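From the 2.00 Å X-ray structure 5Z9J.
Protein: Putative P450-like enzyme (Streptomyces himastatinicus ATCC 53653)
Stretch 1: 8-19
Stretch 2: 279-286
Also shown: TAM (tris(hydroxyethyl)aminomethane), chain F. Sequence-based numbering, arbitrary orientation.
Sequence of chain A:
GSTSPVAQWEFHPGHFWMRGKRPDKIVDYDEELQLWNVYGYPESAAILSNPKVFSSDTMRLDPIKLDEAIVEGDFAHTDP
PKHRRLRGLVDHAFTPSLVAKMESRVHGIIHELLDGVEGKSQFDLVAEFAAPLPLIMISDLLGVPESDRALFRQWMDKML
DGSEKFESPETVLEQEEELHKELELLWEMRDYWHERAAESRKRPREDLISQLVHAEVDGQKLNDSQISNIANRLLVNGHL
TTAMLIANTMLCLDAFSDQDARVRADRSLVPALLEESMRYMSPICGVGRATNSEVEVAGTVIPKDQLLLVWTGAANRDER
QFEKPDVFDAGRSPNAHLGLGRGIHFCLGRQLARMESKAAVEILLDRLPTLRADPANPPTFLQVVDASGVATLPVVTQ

Stretch 1 8-19: QWEFHPGHFWMR
Stretch 2, residues 279-286: RYMSPICG

Two segments more than 260 residues apart in sequence meet here through thioether tips, a cysteine sulfur and aromatic rings, with no direct hydrogen bond between them. The first is mostly loop. Trp9 and Phe11 are extended (phi/psi -91/143 and -68/161), His12 to His15 form a type I beta turn closed by His15 N to His12 O at 3.0 Å, and Phe16 to Trp17 to Met18 make a short 3-10 segment, with Met18 N on His15 O at 3.1 Å. The second stretch enters as the end of a helix, Arg279 and Tyr280; Met281 breaks helical geometry at -142/87, and the chain runs on as loop through Cys285 to Gly286. Two pairings set the register: the CA atoms of Met18 and Met281 lie 7.5 Å apart, and those of His15 and Cys285 8.9 Å apart. The order is therefore reversed, the later residue of the first stretch matching the earlier residue of the second.

The first stretch holds its own shape. Arg19, m at chi1 and t at chi2 and chi3, reaches back so that Arg19 NH2 donates to Phe11 O at 2.6 Å and Arg19 NH1 to His12 O at 2.9 Å. Gly14 N donates to His12 ND1 at 2.9 Å, bracing the turn from within.

One bump from the second stretch is Met281. Its CA-to-CB bond points sideways, but chi angles t, t, m carry the methyl into a hollow lined by three side chains. Met281 CE lies 4.0 Å from Trp9 CZ3, 4.3 Å from Phe11 CE1 and 4.0 Å from Met18 CE. It meets the Phe11 ring at its edge and approaches the Trp9 ring obliquely. Both aromatics use chi1 m, and their CA-to-CB bonds point toward the second stretch.

Met18 answers with a bump of its own. Met18 too starts sideways, and an m, m, m rotamer folds it so that Met18 SD sits 3.3 Å from Tyr280 O, while Met18 CE reaches Tyr280 CE2 at 4.5 Å. The CA-to-CB bond of Tyr280, chi1 t, points away from the first stretch, yet the ring end comes nearer, so the Met18 methyl touches both Tyr280 and Met281. A thioether has torsions that let its tip follow the space available.

At the other end, Cys285 (chi1 p) points toward a notch between two rings. Cys285 SG is 3.6 Å from His15 CE1 and 4.0 Å from the His15 ring centroid, in an oblique approach, and 3.8 Å from Trp17 CZ2, at the indole edge. His15 is m with chi2 174°; Trp17 is p with chi2 92°. The polarizable sulfur packs well against both rings.

Between these apolar centers a water joins the stretches: it accepts from Trp17 NE1 at 2.8 Å and from Ser282 N at 3.1 Å, satisfying both donors. The rule is compact: methionine tips fill the hollows, a cysteine occupies the notch, and one water links the polar groups.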

# COMPACT_ATOMS: atom_id res chain seq x y z
N GLN A 8 12.83 18.63 -9.07
CA GLN A 8 12.72 18.16 -10.47
C GLN A 8 12.68 16.63 -10.58
O GLN A 8 13.50 16.01 -11.28
CB GLN A 8 13.90 18.67 -11.27
N TRP A 9 11.75 16.01 -9.87
CA TRP A 9 11.55 14.56 -9.87
C TRP A 9 10.54 14.04 -10.92
O TRP A 9 9.48 14.64 -11.11
CB TRP A 9 11.12 14.16 -8.47
CG TRP A 9 12.21 14.17 -7.44
CD1 TRP A 9 13.53 13.89 -7.64
CD2 TRP A 9 12.06 14.42 -6.03
NE1 TRP A 9 14.22 13.93 -6.44
CE2 TRP A 9 13.34 14.26 -5.44
CE3 TRP A 9 10.98 14.75 -5.21
CZ2 TRP A 9 13.56 14.45 -4.08
CZ3 TRP A 9 11.20 14.92 -3.85
CH2 TRP A 9 12.48 14.77 -3.29
N GLU A 10 10.80 12.87 -11.52
CA GLU A 10 9.93 12.42 -12.62
C GLU A 10 8.69 11.65 -12.13
O GLU A 10 8.57 10.42 -12.29
CB GLU A 10 10.72 11.54 -13.60
CG GLU A 10 11.71 12.31 -14.51
CD GLU A 10 11.10 13.46 -15.29
OE1 GLU A 10 9.89 13.41 -15.63
OE2 GLU A 10 11.87 14.39 -15.61
N PHE A 11 7.74 12.39 -11.57
CA PHE A 11 6.50 11.79 -11.08
C PHE A 11 5.64 11.27 -12.24
O PHE A 11 5.75 11.73 -13.39
CB PHE A 11 5.67 12.81 -10.28
CG PHE A 11 6.42 13.53 -9.19
CD1 PHE A 11 6.76 12.88 -8.03
CD2 PHE A 11 6.72 14.89 -9.31
CE1 PHE A 11 7.43 13.55 -7.01
CE2 PHE A 11 7.37 15.56 -8.29
CZ PHE A 11 7.73 14.87 -7.13
N HIS A 12 4.71 10.37 -11.91
CA HIS A 12 3.60 10.07 -12.82
C HIS A 12 3.01 11.39 -13.31
O HIS A 12 2.79 12.28 -12.50
CB HIS A 12 2.50 9.31 -12.10
CG HIS A 12 1.53 8.64 -13.01
ND1 HIS A 12 0.56 9.34 -13.70
CD2 HIS A 12 1.33 7.33 -13.29
CE1 HIS A 12 -0.15 8.49 -14.42
NE2 HIS A 12 0.29 7.26 -14.18
N PRO A 13 2.77 11.50 -14.62
CA PRO A 13 2.26 12.76 -15.20
C PRO A 13 0.88 13.13 -14.65
O PRO A 13 0.51 14.30 -14.66
CB PRO A 13 2.19 12.47 -16.70
CG PRO A 13 2.30 10.97 -16.85
CD PRO A 13 3.06 10.48 -15.65
N GLY A 14 0.13 12.15 -14.18
CA GLY A 14 -1.17 12.43 -13.59
C GLY A 14 -1.12 13.02 -12.19
O GLY A 14 -2.14 13.49 -11.69
N HIS A 15 0.05 12.98 -11.55
CA HIS A 15 0.14 13.42 -10.15
C HIS A 15 0.48 14.90 -10.01
O HIS A 15 1.54 15.25 -9.50
CB HIS A 15 1.15 12.63 -9.39
CG HIS A 15 0.81 11.17 -9.29
ND1 HIS A 15 1.65 10.24 -8.73
CD2 HIS A 15 -0.28 10.48 -9.71
CE1 HIS A 15 1.09 9.05 -8.79
NE2 HIS A 15 -0.08 9.16 -9.40
N PHE A 16 -0.45 15.74 -10.43
CA PHE A 16 -0.22 17.17 -10.45
C PHE A 16 0.12 17.73 -9.06
O PHE A 16 0.81 18.77 -8.94
CB PHE A 16 -1.46 17.90 -11.04
CG PHE A 16 -2.74 17.63 -10.29
CD1 PHE A 16 -3.08 18.38 -9.19
CD2 PHE A 16 -3.58 16.59 -10.67
CE1 PHE A 16 -4.22 18.10 -8.49
CE2 PHE A 16 -4.74 16.32 -9.99
CZ PHE A 16 -5.05 17.07 -8.90
N TRP A 17 -0.42 17.13 -8.00
CA TRP A 17 -0.18 17.66 -6.66
C TRP A 17 1.29 17.58 -6.24
O TRP A 17 1.75 18.35 -5.40
CB TRP A 17 -1.08 16.97 -5.64
CG TRP A 17 -0.90 15.45 -5.58
CD1 TRP A 17 -0.07 14.76 -4.77
CD2 TRP A 17 -1.58 14.47 -6.39
NE1 TRP A 17 -0.18 13.41 -5.00
CE2 TRP A 17 -1.10 13.21 -6.00
CE3 TRP A 17 -2.56 14.55 -7.40
CZ2 TRP A 17 -1.56 12.02 -6.58
CZ3 TRP A 17 -3.00 13.35 -7.99
CH2 TRP A 17 -2.50 12.11 -7.58
N MET A 18 2.02 16.60 -6.79
CA MET A 18 3.46 16.48 -6.55
C MET A 18 4.30 17.59 -7.18
O MET A 18 5.45 17.81 -6.78
CB MET A 18 3.95 15.10 -7.04
CG MET A 18 3.24 13.97 -6.31
SD MET A 18 3.42 14.07 -4.51
CE MET A 18 5.22 14.03 -4.39
N ARG A 19 3.75 18.27 -8.18
CA ARG A 19 4.39 19.40 -8.84
C ARG A 19 3.87 20.75 -8.34
O ARG A 19 4.03 21.77 -9.01
CB ARG A 19 4.24 19.27 -10.36
CG ARG A 19 4.90 17.98 -10.92
CD ARG A 19 4.69 17.76 -12.42
NE ARG A 19 5.39 16.55 -12.90
CZ ARG A 19 4.92 15.30 -12.93
NH1 ARG A 19 3.71 14.98 -12.48
NH2 ARG A 19 5.71 14.35 -13.41
N ARG A 279 2.19 11.72 4.07
CA ARG A 279 1.32 12.80 3.62
C ARG A 279 1.80 13.31 2.26
O ARG A 279 1.03 13.33 1.30
CB ARG A 279 1.29 13.92 4.64
CG ARG A 279 0.29 15.00 4.27
CD ARG A 279 0.55 16.20 5.14
NE ARG A 279 1.86 16.82 4.97
CZ ARG A 279 2.15 17.71 4.01
NH1 ARG A 279 1.23 18.06 3.11
NH2 ARG A 279 3.37 18.25 3.96
N TYR A 280 3.11 13.56 2.20
CA TYR A 280 3.79 14.28 1.12
C TYR A 280 4.01 13.48 -0.16
O TYR A 280 3.98 14.02 -1.28
CB TYR A 280 5.13 14.82 1.66
CG TYR A 280 5.95 15.62 0.69
CD1 TYR A 280 5.80 17.00 0.61
CD2 TYR A 280 6.88 14.99 -0.15
CE1 TYR A 280 6.54 17.74 -0.27
CE2 TYR A 280 7.64 15.75 -1.04
CZ TYR A 280 7.46 17.13 -1.08
OH TYR A 280 8.15 17.93 -1.93
N MET A 281 4.26 12.18 -0.01
CA MET A 281 4.48 11.32 -1.15
C MET A 281 3.82 9.99 -0.82
O MET A 281 4.46 9.08 -0.27
CB MET A 281 6.00 11.19 -1.45
CG MET A 281 6.40 10.39 -2.75
SD MET A 281 8.21 10.38 -3.00
CE MET A 281 8.45 12.15 -3.06
N SER A 282 2.52 9.90 -1.12
CA SER A 282 1.66 8.91 -0.54
C SER A 282 1.82 7.60 -1.32
O SER A 282 1.43 7.55 -2.48
CB SER A 282 0.22 9.45 -0.52
OG SER A 282 0.19 10.76 0.10
N PRO A 283 2.41 6.56 -0.69
CA PRO A 283 2.57 5.30 -1.44
C PRO A 283 1.30 4.79 -2.11
O PRO A 283 1.30 4.31 -3.26
CB PRO A 283 3.06 4.30 -0.36
CG PRO A 283 3.78 5.12 0.60
CD PRO A 283 3.03 6.47 0.65
N ILE A 284 0.19 4.88 -1.38
CA ILE A 284 -1.12 4.72 -2.01
C ILE A 284 -1.69 6.16 -2.11
O ILE A 284 -1.98 6.82 -1.11
CB ILE A 284 -2.05 3.81 -1.22
CG1 ILE A 284 -1.48 2.38 -1.14
CG2 ILE A 284 -3.41 3.73 -1.86
CD1 ILE A 284 -1.38 1.64 -2.48
N CYS A 285 -1.78 6.67 -3.33
CA CYS A 285 -2.18 8.07 -3.47
C CYS A 285 -3.60 8.25 -4.03
O CYS A 285 -4.05 9.37 -4.23
CB CYS A 285 -1.15 8.80 -4.32
SG CYS A 285 -0.99 8.26 -6.00
N GLY A 286 -4.25 7.14 -4.36
CA GLY A 286 -5.65 7.14 -4.68
C GLY A 286 -6.29 5.80 -4.45
O GLY A 286 -5.63 4.77 -4.58
C TAM F . -6.20 11.86 -13.48
C1 TAM F . -6.74 13.29 -13.88
C2 TAM F . -4.75 11.65 -13.94
C3 TAM F . -6.30 11.68 -11.94
C4 TAM F . -5.62 14.30 -14.12
C5 TAM F . -4.31 10.25 -13.53
C6 TAM F . -5.69 12.84 -11.11
N TAM F . -7.03 10.82 -14.08
O4 TAM F . -5.27 14.34 -15.49
O5 TAM F . -5.47 9.40 -13.65
O6 TAM F . -4.29 12.82 -11.25
O HOH W 1 1.29 12.01 -3.07